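Local coordinates for protein transcriptional regulator (Saccharomonospora viridis, PDB 4KWA) that probably represses transcription by binding DNA through a TetR-type helix-turn-helix, here as the C-terminal piece of a longer protein, with choline bound in the crystal, at residues Ser156-Ile159 with Asp160-Ile164; Val25-His28 with Asp29-Ser32; Leu34-Ser37 with Asn38-His42. All blocks are in the same frame, centred on the assembly; numbering follows the deposited sequence.

Interaction 1 of 3, residues Ser156-Ile159 with Asp160-Ile164; sequences SALI and DGLGI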
loop_
_atom_site.group_PDB
_atom_site.type_symbol
_atom_site.label_atom_id
_atom_site.label_comp_id
_atom_site.label_asym_id
_atom_site.label_seq_id
_atom_site.Cartn_x
_atom_site.Cartn_y
_atom_site.Cartn_z
ATOM N N SER A 156 -4.858 7.139 -8.908
ATOM C CA SER A 156 -4.688 5.780 -8.439
ATOM C C SER A 156 -3.787 5.624 -7.256
ATOM O O SER A 156 -4.108 4.886 -6.296
ATOM C CB SER A 156 -4.234 4.828 -9.549
ATOM O OG SER A 156 -3.096 5.242 -10.186
ATOM N N ALA A 157 -2.687 6.354 -7.328
ATOM C CA ALA A 157 -1.742 6.432 -6.223
ATOM C C ALA A 157 -2.366 7.024 -4.958
ATOM O O ALA A 157 -2.179 6.420 -3.824
ATOM C CB ALA A 157 -0.457 7.121 -6.616
ATOM N N LEU A 158 -3.112 8.133 -5.116
ATOM C CA LEU A 158 -3.748 8.832 -4.002
ATOM C C LEU A 158 -4.740 7.877 -3.324
ATOM O O LEU A 158 -4.794 7.716 -2.118
ATOM C CB LEU A 158 -4.405 10.095 -4.501
ATOM C CG LEU A 158 -5.132 10.948 -3.451
ATOM C CD1 LEU A 158 -4.215 11.347 -2.300
ATOM C CD2 LEU A 158 -5.727 12.197 -4.052
ATOM N N ILE A 159 -5.506 7.210 -4.158
ATOM C CA ILE A 159 -6.464 6.276 -3.645
ATOM C C ILE A 159 -5.835 5.210 -2.815
ATOM O O ILE A 159 -6.327 4.899 -1.719
ATOM C CB ILE A 159 -7.313 5.657 -4.766
ATOM C CG1 ILE A 159 -8.267 6.700 -5.359
ATOM C CG2 ILE A 159 -7.973 4.362 -4.242
ATOM C CD1 ILE A 159 -8.899 6.304 -6.663
ATOM N N ASP A 160 -4.822 4.535 -3.347
ATOM C CA ASP A 160 -4.110 3.452 -2.580
ATOM C C ASP A 160 -3.496 3.951 -1.234
ATOM O O ASP A 160 -3.631 3.337 -0.195
ATOM C CB ASP A 160 -3.037 2.845 -3.463
ATOM C CG ASP A 160 -3.589 1.971 -4.529
ATOM O OD1 ASP A 160 -4.727 1.545 -4.424
ATOM O OD2 ASP A 160 -2.873 1.675 -5.422
ATOM N N GLY A 161 -2.874 5.113 -1.257
ATOM C CA GLY A 161 -2.339 5.714 -0.086
ATOM C C GLY A 161 -3.344 6.044 1.017
ATOM O O GLY A 161 -3.092 5.864 2.216
ATOM N N LEU A 162 -4.453 6.593 0.614
ATOM C CA LEU A 162 -5.534 6.920 1.524
ATOM C C LEU A 162 -6.087 5.662 2.052
ATOM O O LEU A 162 -6.351 5.596 3.287
ATOM C CB LEU A 162 -6.608 7.786 0.807
ATOM C CG LEU A 162 -6.126 9.220 0.448
ATOM C CD1 LEU A 162 -7.213 9.766 -0.463
ATOM C CD2 LEU A 162 -6.014 10.044 1.736
ATOM N N GLY A 163 -6.175 4.600 1.251
ATOM C CA GLY A 163 -6.757 3.369 1.794
ATOM C C GLY A 163 -5.984 2.721 2.878
ATOM O O GLY A 163 -6.510 2.204 3.845
ATOM N N ILE A 164 -4.661 2.828 2.722
ATOM C CA ILE A 164 -3.741 2.387 3.711
ATOM C C ILE A 164 -3.969 3.136 5.002
ATOM O O ILE A 164 -4.009 2.499 6.061
ATOM C CB ILE A 164 -2.265 2.510 3.210
ATOM C CG1 ILE A 164 -2.022 1.686 1.989
ATOM C CG2 ILE A 164 -1.274 2.097 4.339
ATOM C CD1 ILE A 164 -0.772 2.093 1.206
HETATM O O HOH W 1 -6.057 2.961 -7.130
#
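Leu162 folds back over the preceding turn of helix 148-168 to meet Leu158. Its CB lies 3.4 Å from Leu158 O, CG stays close to that same carbonyl oxygen, and CD1 ends 3.8 Å from Leu158 CG, also touching Leu158 CD1. Leu158 meets it because its CG stands anti to the backbone N (chi1 180°), which tips the branch toward Leu162. The two side chains lie at a slant to each other and, with Ile159, press on Leu182 of helix 175-190; Leu158 also packs on Ala157 of the second subunit.

On another face Asp160 carries the polar chemistry. Its N-H makes a nearly straight bond to Ser156 O (3.1 Å, 169°), and a water donates to that same oxygen at 2.9 Å and, weakly, to Asp160 OD1. With chi1 at -74° the carboxylate turns back toward Ser156, while Trp99 and Trp106 of helix 94-109 touch the Asp160 side chain, which also lies about 4 Å from the bound choline. A buried acid beside Trp99, which with Gln88 completes the pocket, would probably balance the fixed positive charge of choline, so this part of helix 148-168 presents leucines to the subunit interface and an acid to the choline pocket.

Interaction 2 of 3, residues Val25-His28 with Asp29-Ser32; sequences VRIH and DIAS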
loop_
_atom_site.group_PDB
_atom_site.type_symbol
_atom_site.label_atom_id
_atom_site.label_comp_id
_atom_site.label_asym_id
_atom_site.label_seq_id
_atom_site.Cartn_x
_atom_site.Cartn_y
_atom_site.Cartn_z
ATOM N N VAL A 25 -4.014 -18.622 7.255
ATOM C CA VAL A 25 -5.085 -19.515 6.884
ATOM C C VAL A 25 -4.571 -20.897 6.488
ATOM O O VAL A 25 -3.811 -21.038 5.533
ATOM C CB VAL A 25 -5.816 -18.974 5.685
ATOM C CG1 VAL A 25 -6.777 -20.019 5.150
ATOM C CG2 VAL A 25 -6.572 -17.732 6.043
ATOM N N ARG A 26 -5.020 -21.941 7.179
ATOM C CA ARG A 26 -4.633 -23.255 6.866
ATOM C C ARG A 26 -5.716 -23.920 6.047
ATOM O O ARG A 26 -6.889 -23.560 6.125
ATOM C CB ARG A 26 -4.304 -24.044 8.185
ATOM C CG ARG A 26 -3.009 -23.503 8.781
ATOM C CD ARG A 26 -2.718 -23.873 10.205
ATOM N NE ARG A 26 -1.461 -23.235 10.598
ATOM C CZ ARG A 26 -1.348 -21.985 11.078
ATOM N NH1 ARG A 26 -0.143 -21.531 11.397
ATOM N NH2 ARG A 26 -2.410 -21.169 11.246
ATOM N N ILE A 27 -5.361 -24.970 5.349
ATOM C CA ILE A 27 -6.347 -25.684 4.531
ATOM C C ILE A 27 -7.518 -26.244 5.374
ATOM O O ILE A 27 -8.679 -26.205 4.952
ATOM C CB ILE A 27 -5.717 -26.826 3.729
ATOM C CG1 ILE A 27 -4.615 -26.263 2.774
ATOM C CG2 ILE A 27 -6.770 -27.621 2.927
ATOM C CD1 ILE A 27 -5.023 -25.066 1.937
ATOM N N HIS A 28 -7.239 -26.728 6.570
ATOM C CA HIS A 28 -8.317 -27.300 7.388
ATOM C C HIS A 28 -9.283 -26.197 7.851
ATOM O O HIS A 28 -10.371 -26.490 8.217
ATOM C CB HIS A 28 -7.805 -28.080 8.585
ATOM C CG HIS A 28 -7.530 -27.241 9.790
ATOM N ND1 HIS A 28 -6.306 -26.639 10.024
ATOM C CD2 HIS A 28 -8.322 -26.892 10.836
ATOM C CE1 HIS A 28 -6.354 -25.953 11.155
ATOM N NE2 HIS A 28 -7.571 -26.081 11.661
ATOM N N ASP A 29 -8.843 -24.938 7.874
ATOM C CA ASP A 29 -9.753 -23.808 8.257
ATOM C C ASP A 29 -10.808 -23.710 7.160
ATOM O O ASP A 29 -12.007 -23.463 7.423
ATOM C CB ASP A 29 -8.993 -22.502 8.333
ATOM C CG ASP A 29 -8.005 -22.473 9.440
ATOM O OD1 ASP A 29 -8.386 -22.940 10.520
ATOM O OD2 ASP A 29 -6.889 -21.883 9.274
ATOM N N ILE A 30 -10.360 -23.819 5.920
ATOM C CA ILE A 30 -11.303 -23.805 4.801
ATOM C C ILE A 30 -12.220 -25.016 4.809
ATOM O O ILE A 30 -13.464 -24.895 4.732
ATOM C CB ILE A 30 -10.573 -23.703 3.468
ATOM C CG1 ILE A 30 -9.734 -22.483 3.465
ATOM C CG2 ILE A 30 -11.521 -23.547 2.297
ATOM C CD1 ILE A 30 -8.608 -22.440 2.432
ATOM N N ALA A 31 -11.644 -26.194 5.027
ATOM C CA ALA A 31 -12.398 -27.454 5.006
ATOM C C ALA A 31 -13.423 -27.488 6.139
ATOM O O ALA A 31 -14.554 -27.932 5.907
ATOM C CB ALA A 31 -11.461 -28.612 5.085
ATOM N N SER A 32 -13.065 -26.958 7.320
ATOM C CA SER A 32 -13.992 -26.907 8.476
ATOM C C SER A 32 -15.183 -26.001 8.229
ATOM O O SER A 32 -16.334 -26.257 8.643
ATOM C CB SER A 32 -13.281 -26.331 9.713
ATOM O OG SER A 32 -12.472 -27.340 10.252
HETATM O O HOH W 2 -5.362 -21.645 11.753
#
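The first helix of the predicted helix-turn-helix, 27-34, starts here, with Arg26 as its N-cap and Asp29 reaching back across the first turn. Arg26 N donates to Asp29 OD2 at 2.8 Å and 168°, meeting the oxygen on its anti side, 28° out of the carboxylate plane. Asp29 N answers to Arg26 O (3.0 Å), more bent and from above the carbonyl plane. The side chain can return because CG stands beside its own backbone N (chi1 -67°). A water donates to the same OD2 and accepts from Arg26 NH2, bridging two groups too far apart to pair directly. The acid's negative charge would probably be favoured by the helix start and by a long, weak ion pair of OD1 with Arg20 NH1.

The other carboxylate oxygen, Asp29 OD1, sits 3.4 Å above one face of the His28 ring, offset toward its rim. One turn on, Ser32 grips His28 O twice, through OG (3.0 Å) and N (2.9 Å), which arrive from opposite faces of the carbonyl plane.

Val25 CG1 meets Ile30 CD1 where both residues pack on Leu16 of helix 2-20. Ile27, His28 and Ala31 instead bear on Asn38 of helix 38-44.

Interaction 3 of 3, residues Leu34-Ser37 with Asn38-His42; sequences LGTS and NATIH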
loop_
_atom_site.group_PDB
_atom_site.type_symbol
_atom_site.label_atom_id
_atom_site.label_comp_id
_atom_site.label_asym_id
_atom_site.label_seq_id
_atom_site.Cartn_x
_atom_site.Cartn_y
_atom_site.Cartn_z
ATOM N N LEU A 34 -16.515 -25.166 5.436
ATOM C CA LEU A 34 -17.416 -25.778 4.403
ATOM C C LEU A 34 -17.860 -27.222 4.563
ATOM O O LEU A 34 -18.757 -27.659 3.855
ATOM C CB LEU A 34 -16.720 -25.711 3.047
ATOM C CG LEU A 34 -16.460 -24.364 2.454
ATOM C CD1 LEU A 34 -15.438 -24.556 1.378
ATOM C CD2 LEU A 34 -17.730 -23.764 1.905
ATOM N N GLY A 35 -17.240 -28.000 5.444
ATOM C CA GLY A 35 -17.629 -29.418 5.665
ATOM C C GLY A 35 -17.034 -30.309 4.600
ATOM O O GLY A 35 -17.618 -31.269 4.146
ATOM N N THR A 36 -15.845 -29.993 4.151
ATOM C CA THR A 36 -15.260 -30.846 3.106
ATOM C C THR A 36 -14.006 -31.452 3.693
ATOM O O THR A 36 -13.774 -31.357 4.909
ATOM C CB THR A 36 -15.010 -30.061 1.816
ATOM O OG1 THR A 36 -16.139 -29.237 1.551
ATOM C CG2 THR A 36 -14.810 -31.006 0.619
ATOM N N SER A 37 -13.243 -32.144 2.855
ATOM C CA SER A 37 -12.019 -32.747 3.298
ATOM C C SER A 37 -10.863 -31.915 2.807
ATOM O O SER A 37 -10.948 -31.082 1.854
ATOM C CB SER A 37 -11.926 -34.189 2.783
ATOM O OG SER A 37 -12.062 -34.230 1.355
ATOM N N ASN A 38 -9.744 -32.074 3.469
ATOM C CA ASN A 38 -8.586 -31.410 2.969
ATOM C C ASN A 38 -8.304 -31.945 1.548
ATOM O O ASN A 38 -7.907 -31.186 0.704
ATOM C CB ASN A 38 -7.376 -31.602 3.895
ATOM C CG ASN A 38 -7.363 -30.634 5.074
ATOM O OD1 ASN A 38 -6.300 -30.346 5.614
ATOM N ND2 ASN A 38 -8.500 -30.062 5.413
ATOM N N ALA A 39 -8.542 -33.249 1.284
ATOM C CA ALA A 39 -8.261 -33.838 -0.026
ATOM C C ALA A 39 -8.983 -33.207 -1.236
ATOM O O ALA A 39 -8.402 -33.039 -2.328
ATOM C CB ALA A 39 -8.449 -35.361 0.037
ATOM N N THR A 40 -10.262 -32.893 -1.049
ATOM C CA THR A 40 -11.081 -32.214 -2.064
ATOM C C THR A 40 -10.467 -30.882 -2.440
ATOM O O THR A 40 -10.461 -30.459 -3.645
ATOM C CB THR A 40 -12.477 -31.902 -1.496
ATOM O OG1 THR A 40 -13.100 -33.118 -1.114
ATOM C CG2 THR A 40 -13.335 -31.186 -2.557
ATOM N N ILE A 41 -10.119 -30.139 -1.383
ATOM C CA ILE A 41 -9.472 -28.862 -1.600
ATOM C C ILE A 41 -8.170 -29.017 -2.377
ATOM O O ILE A 41 -7.946 -28.319 -3.361
ATOM C CB ILE A 41 -9.181 -28.065 -0.303
ATOM C CG1 ILE A 41 -10.409 -27.909 0.636
ATOM C CG2 ILE A 41 -8.602 -26.744 -0.680
ATOM C CD1 ILE A 41 -11.660 -27.475 -0.040
ATOM N N HIS A 42 -7.326 -29.955 -1.945
ATOM C CA HIS A 42 -6.019 -30.205 -2.640
ATOM C C HIS A 42 -6.238 -30.604 -4.122
ATOM O O HIS A 42 -5.508 -30.192 -5.060
ATOM C CB HIS A 42 -5.212 -31.257 -1.881
ATOM C CG HIS A 42 -4.936 -30.943 -0.420
ATOM N ND1 HIS A 42 -4.362 -29.767 0.001
ATOM C CD2 HIS A 42 -5.038 -31.724 0.690
ATOM C CE1 HIS A 42 -4.164 -29.812 1.307
ATOM N NE2 HIS A 42 -4.594 -30.979 1.757
#
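The chain leaves helix 27-34 at Gly35 with positive phi (81°), runs extended through Thr36 and Ser37, and turns into helix 38-44 with Ser37 at the N-cap. Ser37 OG and Thr40 OG1 lie 2.9 Å apart in a hydrogen bond whose donor could be either hydroxyl. Ser37 places its oxygen there by pointing OG between its backbone N and carbonyl carbon (chi1 55°), over the first turn; Thr40 OG1 lies anti to its own carbonyl carbon (chi1 -60°), facing Ser37. The bond ties the capping residue to the side chain three positions on.

Thr36 closes on the same threonine from its methyl. Its CG2 presses within 3.3 Å of Thr40 CB, a snug carbon contact, and is 3.2 Å from Thr40 OG1, with the two side chains meeting at about a right angle. Thr40 is therefore flanked by a polar and an apolar neighbour from the incoming loop. Behind them, Ile41 CG1 rests 3.4 Å from Ser37 O, and Ile41 N makes a long, weak bond to that oxygen.

This turn joins the two helices of the predicted DNA-binding motif. His42 touches Ile27 of helix 27-34, whereas Leu34 packs on Arg8 and Thr12, and Ile41 on Ile9, all of helix 2-20.

Interactions 2 and 3 come first along the chain and are neighbours, with centres about 8 Å apart. They lie on consecutive helices, 27-34 and 38-44, of the tetR family region, and touch directly: Ala31 O lies 3.0 Å from Thr36 N, a probable hydrogen bond, and Asn38 belongs to both surroundings. Together they shape the predicted helix-turn-helix. Interaction 1 follows much later, on helix 148-168 of the C-terminal region; its centre is about 32 Å from that of interaction 2 and 37 Å from that of interaction 3. Choline binding and probable DNA reading thus occupy separate parts of the subunit, so any coupling between them would probably run through the intervening helices.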